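Cytochrome c (Pseudomonas aeruginosa, PDB 6RTE) is the dehydrogenase NirN, which oxidises dihydro-heme d1 in the biosynthesis of heme d1 and carries a covalently attached heme c. Local coordinates at residues A[42-55]-A[100-112]. Numbering follows the deposited sequence.
Sequences LYRQHCQACHGAGR and AADALVAYLYQAP. With HEC (heme c), chain C.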
loop_
_atom_site.group_PDB
_atom_site.type_symbol
_atom_site.label_atom_id
_atom_site.label_comp_id
_atom_site.label_asym_id
_atom_site.label_seq_id
_atom_site.Cartn_x
_atom_site.Cartn_y
_atom_site.Cartn_z
ATOM N N LEU A 42 -1.005 -21.299 27.401
ATOM C CA LEU A 42 0.089 -20.345 27.508
ATOM C C LEU A 42 -0.328 -18.977 26.971
ATOM O O LEU A 42 0.053 -17.941 27.529
ATOM C CB LEU A 42 1.316 -20.863 26.761
ATOM C CG LEU A 42 2.034 -22.069 27.388
ATOM C CD1 LEU A 42 3.101 -22.633 26.458
ATOM C CD2 LEU A 42 2.655 -21.697 28.725
ATOM N N TYR A 43 -1.122 -18.960 25.897
ATOM C CA TYR A 43 -1.515 -17.684 25.289
ATOM C C TYR A 43 -2.408 -16.881 26.232
ATOM O O TYR A 43 -2.174 -15.686 26.460
ATOM C CB TYR A 43 -2.214 -17.932 23.947
ATOM C CG TYR A 43 -2.657 -16.656 23.275
ATOM C CD1 TYR A 43 -1.806 -15.962 22.423
ATOM C CD2 TYR A 43 -3.917 -16.127 23.516
ATOM C CE1 TYR A 43 -2.206 -14.782 21.824
ATOM C CE2 TYR A 43 -4.318 -14.952 22.927
ATOM C CZ TYR A 43 -3.458 -14.284 22.081
ATOM O OH TYR A 43 -3.863 -13.114 21.501
ATOM N N ARG A 44 -3.433 -17.519 26.800
ATOM C CA ARG A 44 -4.304 -16.823 27.745
ATOM C C ARG A 44 -3.507 -16.227 28.900
ATOM O O ARG A 44 -3.685 -15.058 29.257
ATOM C CB ARG A 44 -5.376 -17.774 28.273
ATOM C CG ARG A 44 -6.609 -17.872 27.394
ATOM C CD ARG A 44 -7.764 -18.526 28.134
ATOM N NE ARG A 44 -7.536 -19.953 28.342
ATOM C CZ ARG A 44 -7.933 -20.909 27.506
ATOM N NH1 ARG A 44 -8.589 -20.601 26.393
ATOM N NH2 ARG A 44 -7.675 -22.179 27.785
ATOM N N GLN A 45 -2.604 -17.017 29.489
ATOM C CA GLN A 45 -1.885 -16.560 30.671
ATOM C C GLN A 45 -0.952 -15.397 30.353
ATOM O O GLN A 45 -0.900 -14.419 31.109
ATOM C CB GLN A 45 -1.099 -17.722 31.285
ATOM C CG GLN A 45 -0.156 -17.325 32.419
ATOM C CD GLN A 45 -0.880 -16.700 33.600
ATOM O OE1 GLN A 45 -2.084 -16.890 33.778
ATOM N NE2 GLN A 45 -0.144 -15.949 34.415
ATOM N N HIS A 46 -0.206 -15.482 29.245
ATOM C CA HIS A 46 0.904 -14.570 29.009
ATOM C C HIS A 46 0.675 -13.549 27.902
ATOM O O HIS A 46 1.382 -12.538 27.871
ATOM C CB HIS A 46 2.175 -15.360 28.652
ATOM C CG HIS A 46 2.612 -16.315 29.717
ATOM N ND1 HIS A 46 3.495 -15.962 30.714
ATOM C CD2 HIS A 46 2.290 -17.610 29.938
ATOM C CE1 HIS A 46 3.697 -16.999 31.505
ATOM N NE2 HIS A 46 2.977 -18.012 31.056
ATOM N N CYS A 47 -0.264 -13.787 27.002
ATOM C CA CYS A 47 -0.330 -13.023 25.758
ATOM C C CYS A 47 -1.662 -12.328 25.542
ATOM O O CYS A 47 -1.686 -11.201 25.039
ATOM C CB CYS A 47 -0.057 -13.962 24.573
ATOM S SG CYS A 47 1.302 -15.145 24.864
ATOM N N GLN A 48 -2.767 -12.974 25.916
ATOM C CA GLN A 48 -4.092 -12.458 25.603
ATOM C C GLN A 48 -4.306 -11.044 26.126
ATOM O O GLN A 48 -5.132 -10.305 25.573
ATOM C CB GLN A 48 -5.152 -13.397 26.171
ATOM C CG GLN A 48 -6.544 -12.810 26.189
ATOM C CD GLN A 48 -7.612 -13.876 26.199
ATOM O OE1 GLN A 48 -7.348 -15.036 25.886
ATOM N NE2 GLN A 48 -8.832 -13.489 26.556
ATOM N N ALA A 49 -3.580 -10.649 27.176
ATOM C CA ALA A 49 -3.768 -9.327 27.763
ATOM C C ALA A 49 -3.621 -8.231 26.716
ATOM O O ALA A 49 -4.373 -7.248 26.724
ATOM C CB ALA A 49 -2.767 -9.104 28.899
ATOM N N CYS A 50 -2.663 -8.385 25.806
ATOM C CA CYS A 50 -2.347 -7.364 24.815
ATOM C C CYS A 50 -2.760 -7.741 23.404
ATOM O O CYS A 50 -3.217 -6.880 22.648
ATOM C CB CYS A 50 -0.845 -7.074 24.815
ATOM S SG CYS A 50 -0.186 -6.445 26.365
ATOM N N HIS A 51 -2.583 -8.998 23.016
ATOM C CA HIS A 51 -2.951 -9.434 21.673
ATOM C C HIS A 51 -4.410 -9.843 21.578
ATOM O O HIS A 51 -4.882 -10.165 20.483
ATOM C CB HIS A 51 -2.024 -10.568 21.236
ATOM C CG HIS A 51 -0.594 -10.150 21.158
ATOM N ND1 HIS A 51 -0.107 -9.355 20.147
ATOM C CD2 HIS A 51 0.452 -10.393 21.981
ATOM C CE1 HIS A 51 1.179 -9.133 20.344
ATOM N NE2 HIS A 51 1.543 -9.751 21.455
ATOM N N GLY A 52 -5.129 -9.823 22.692
ATOM C CA GLY A 52 -6.571 -9.893 22.678
ATOM C C GLY A 52 -7.105 -11.311 22.615
ATOM O O GLY A 52 -6.408 -12.273 22.278
ATOM N N ALA A 53 -8.385 -11.432 22.947
ATOM C CA ALA A 53 -9.072 -12.708 22.843
ATOM C C ALA A 53 -9.149 -13.133 21.384
ATOM O O ALA A 53 -9.441 -12.320 20.498
ATOM C CB ALA A 53 -10.473 -12.602 23.443
ATOM N N GLY A 54 -8.878 -14.409 21.135
ATOM C CA GLY A 54 -8.882 -14.936 19.789
ATOM C C GLY A 54 -7.702 -14.527 18.931
ATOM O O GLY A 54 -7.691 -14.835 17.737
ATOM N N ARG A 55 -6.711 -13.852 19.504
ATOM C CA ARG A 55 -5.566 -13.318 18.775
ATOM C C ARG A 55 -5.962 -12.184 17.838
ATOM O O ARG A 55 -5.224 -11.870 16.898
ATOM C CB ARG A 55 -4.846 -14.408 17.975
ATOM C CG ARG A 55 -4.363 -15.601 18.814
ATOM C CD ARG A 55 -3.565 -16.553 17.942
ATOM N NE ARG A 55 -4.403 -17.609 17.383
ATOM C CZ ARG A 55 -4.152 -18.256 16.244
ATOM N NH1 ARG A 55 -3.102 -17.943 15.512
ATOM N NH2 ARG A 55 -4.968 -19.219 15.834
ATOM N N ALA A 100 7.747 -24.518 25.608
ATOM C CA ALA A 100 6.639 -23.579 25.704
ATOM C C ALA A 100 6.700 -22.547 24.587
ATOM O O ALA A 100 5.662 -22.132 24.058
ATOM C CB ALA A 100 6.655 -22.913 27.078
ATOM N N ALA A 101 7.912 -22.130 24.203
ATOM C CA ALA A 101 8.056 -21.196 23.090
ATOM C C ALA A 101 7.630 -21.846 21.778
ATOM O O ALA A 101 6.914 -21.232 20.979
ATOM C CB ALA A 101 9.501 -20.701 23.001
ATOM N N ASP A 102 8.057 -23.093 21.543
ATOM C CA ASP A 102 7.631 -23.797 20.341
ATOM C C ASP A 102 6.120 -23.984 20.329
ATOM O O ASP A 102 5.469 -23.803 19.292
ATOM C CB ASP A 102 8.329 -25.154 20.239
ATOM C CG ASP A 102 9.841 -25.042 20.260
ATOM O OD1 ASP A 102 10.378 -23.999 19.831
ATOM O OD2 ASP A 102 10.489 -26.009 20.706
ATOM N N ALA A 103 5.541 -24.345 21.478
ATOM C CA ALA A 103 4.093 -24.503 21.553
ATOM C C ALA A 103 3.383 -23.212 21.167
ATOM O O ALA A 103 2.389 -23.235 20.426
ATOM C CB ALA A 103 3.682 -24.937 22.954
ATOM N N LEU A 104 3.874 -22.072 21.666
ATOM C CA LEU A 104 3.223 -20.804 21.362
ATOM C C LEU A 104 3.323 -20.482 19.874
ATOM O O LEU A 104 2.328 -20.086 19.255
ATOM C CB LEU A 104 3.830 -19.692 22.214
ATOM C CG LEU A 104 3.180 -19.512 23.590
ATOM C CD1 LEU A 104 4.063 -18.668 24.500
ATOM C CD2 LEU A 104 1.797 -18.885 23.451
ATOM N N VAL A 105 4.509 -20.667 19.283
ATOM C CA VAL A 105 4.678 -20.413 17.856
ATOM C C VAL A 105 3.738 -21.297 17.048
ATOM O O VAL A 105 3.044 -20.827 16.132
ATOM C CB VAL A 105 6.142 -20.624 17.437
ATOM C CG1 VAL A 105 6.293 -20.496 15.917
ATOM C CG2 VAL A 105 7.046 -19.626 18.148
ATOM N N ALA A 106 3.705 -22.592 17.370
ATOM C CA ALA A 106 2.820 -23.511 16.663
ATOM C C ALA A 106 1.375 -23.028 16.721
ATOM O O ALA A 106 0.672 -23.035 15.707
ATOM C CB ALA A 106 2.946 -24.921 17.247
ATOM N N TYR A 107 0.929 -22.584 17.900
ATOM C CA TYR A 107 -0.436 -22.089 18.071
ATOM C C TYR A 107 -0.702 -20.843 17.229
ATOM O O TYR A 107 -1.792 -20.691 16.660
ATOM C CB TYR A 107 -0.680 -21.800 19.556
ATOM C CG TYR A 107 -2.018 -21.180 19.888
ATOM C CD1 TYR A 107 -3.188 -21.926 19.823
ATOM C CD2 TYR A 107 -2.107 -19.853 20.297
ATOM C CE1 TYR A 107 -4.416 -21.357 20.140
ATOM C CE2 TYR A 107 -3.324 -19.277 20.611
ATOM C CZ TYR A 107 -4.476 -20.033 20.531
ATOM O OH TYR A 107 -5.688 -19.464 20.847
ATOM N N LEU A 108 0.268 -19.925 17.149
ATOM C CA LEU A 108 0.038 -18.680 16.426
ATOM C C LEU A 108 -0.134 -18.935 14.933
ATOM O O LEU A 108 -0.925 -18.262 14.272
ATOM C CB LEU A 108 1.192 -17.697 16.643
ATOM C CG LEU A 108 1.409 -17.110 18.045
ATOM C CD1 LEU A 108 2.393 -15.955 17.949
ATOM C CD2 LEU A 108 0.116 -16.657 18.663
ATOM N N TYR A 109 0.614 -19.893 14.382
ATOM C CA TYR A 109 0.561 -20.157 12.951
ATOM C C TYR A 109 -0.477 -21.205 12.575
ATOM O O TYR A 109 -0.749 -21.381 11.384
ATOM C CB TYR A 109 1.953 -20.552 12.454
ATOM C CG TYR A 109 2.887 -19.354 12.427
ATOM C CD1 TYR A 109 3.556 -18.946 13.576
ATOM C CD2 TYR A 109 3.056 -18.603 11.270
ATOM C CE1 TYR A 109 4.386 -17.838 13.568
ATOM C CE2 TYR A 109 3.886 -17.487 11.256
ATOM C CZ TYR A 109 4.546 -17.110 12.413
ATOM O OH TYR A 109 5.389 -16.012 12.410
ATOM N N GLN A 110 -1.090 -21.864 13.547
ATOM C CA GLN A 110 -2.112 -22.864 13.262
ATOM C C GLN A 110 -3.433 -22.174 12.946
ATOM O O GLN A 110 -3.836 -21.243 13.645
ATOM C CB GLN A 110 -2.268 -23.807 14.456
ATOM C CG GLN A 110 -3.455 -24.760 14.375
ATOM C CD GLN A 110 -3.361 -25.729 13.209
ATOM O OE1 GLN A 110 -2.346 -26.403 13.023
ATOM N NE2 GLN A 110 -4.427 -25.806 12.420
ATOM N N ALA A 111 -4.100 -22.624 11.888
ATOM C CA ALA A 111 -5.414 -22.084 11.571
ATOM C C ALA A 111 -6.395 -22.423 12.692
ATOM O O ALA A 111 -6.355 -23.539 13.235
ATOM C CB ALA A 111 -5.925 -22.653 10.245
ATOM N N PRO A 112 -7.266 -21.499 13.076
ATOM C CA PRO A 112 -8.227 -21.790 14.157
ATOM C C PRO A 112 -9.264 -22.803 13.693
ATOM O O PRO A 112 -9.448 -23.006 12.483
ATOM C CB PRO A 112 -8.853 -20.428 14.457
ATOM C CG PRO A 112 -8.642 -19.620 13.220
ATOM C CD PRO A 112 -7.411 -20.137 12.543
HETATM FE FE HEC C . 3.448 -9.486 21.830
HETATM C CHA HEC C . 4.478 -8.019 18.978
HETATM C CHB HEC C . 3.814 -12.603 20.404
HETATM C CHC HEC C . 2.730 -11.010 24.885
HETATM C CHD HEC C . 2.548 -6.513 23.144
HETATM N NA HEC C . 4.033 -10.190 20.057
HETATM C C1A HEC C . 4.421 -9.393 19.006
HETATM C C2A HEC C . 4.768 -10.213 17.904
HETATM C C3A HEC C . 4.588 -11.496 18.303
HETATM C C4A HEC C . 4.123 -11.488 19.641
HETATM C CMA HEC C . 4.827 -12.710 17.457
HETATM C CAA HEC C . 5.245 -9.744 16.547
HETATM C CBA HEC C . 4.012 -9.477 15.666
HETATM C CGA HEC C . 4.284 -8.902 14.298
HETATM O O1A HEC C . 3.318 -8.528 13.586
HETATM O O2A HEC C . 5.436 -8.783 13.866
HETATM N NB HEC C . 3.296 -11.465 22.512
HETATM C C1B HEC C . 3.478 -12.552 21.768
HETATM C C2B HEC C . 3.282 -13.714 22.570
HETATM C C3B HEC C . 2.984 -13.300 23.839
HETATM C C4B HEC C . 2.999 -11.823 23.774
HETATM C CMB HEC C . 3.396 -15.130 22.087
HETATM C CAB HEC C . 2.720 -14.046 25.103
HETATM C CBB HEC C . 3.682 -15.228 25.208
HETATM N NC HEC C . 2.764 -8.887 23.709
HETATM C C1C HEC C . 2.528 -9.636 24.811
HETATM C C2C HEC C . 2.066 -8.789 25.841
HETATM C C3C HEC C . 2.027 -7.492 25.348
HETATM C C4C HEC C . 2.455 -7.580 23.990
HETATM C CMC HEC C . 1.703 -9.275 27.213
HETATM C CAC HEC C . 1.595 -6.212 25.948
HETATM C CBC HEC C . 2.389 -5.588 27.089
HETATM N ND HEC C . 3.501 -7.693 21.212
HETATM C C1D HEC C . 3.096 -6.604 21.869
HETATM C C2D HEC C . 3.304 -5.402 21.050
HETATM C C3D HEC C . 3.843 -5.807 19.896
HETATM C C4D HEC C . 3.950 -7.265 20.011
HETATM C CMD HEC C . 2.977 -3.984 21.438
HETATM C CAD HEC C . 4.223 -4.939 18.722
HETATM C CBD HEC C . 5.653 -4.410 18.863
HETATM C CGD HEC C . 6.078 -3.544 17.700
HETATM O O1D HEC C . 5.788 -2.338 17.699
HETATM O O2D HEC C . 6.718 -4.004 16.743
#
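L42 lays its CD1 branch against A100, 3.6 Å from the CB of A100, and reaches on to A103, while its CB rests on CD2 of L104. Helices 42-46 and 100-109 meet here at 101°, the near-perpendicular packing of N- and C-terminal helices in class I cytochromes c. One residue on, Y43 has CG anti to the backbone N (chi1 179°), which turns its ring toward the second helix, where Y107 and L108 both approach it obliquely. CB of Y43 comes 3.8 Å from CE2 of Y107; the two rings lie obliquely, centroids 5.7 Å apart, and L108 CD2 approaches Y43 CD1. The hydroxyl of Y43 donates to G52 O (2.8 Å), tying the ring's far end to the residue after the heme-binding helix. C47 opens the CXXCH motif: its SG is bonded to CAB of the heme c and also touches L104 CD2 at 4.0 Å, while CD1 of L104 packs on the heme's CBB. C50 SG makes the second thioether, and H51 NE2 and M89 SD both ligate the iron. R55 ends the segment. Its chain, bent at chi3 (-93°), brings the guanidinium over the face of the Y107 ring, CZ 4.7 Å from the centroid in a cation-pi contact. NH2 donates to Q110 O at 3.2 Å, almost in line with the carbonyl, and NH1 bonds to L63 O. CD of R55 packs on CD2 of L108. The buried guanidinium is thus bordered by the aromatic face, the carbonyl of Q110 just past helix 98-109 and that of L63 in a separate loop; the helix end would probably favour its charge. Gripped from two parts of the chain, R55 probably fixes the loop after the heme-binding motif against that end.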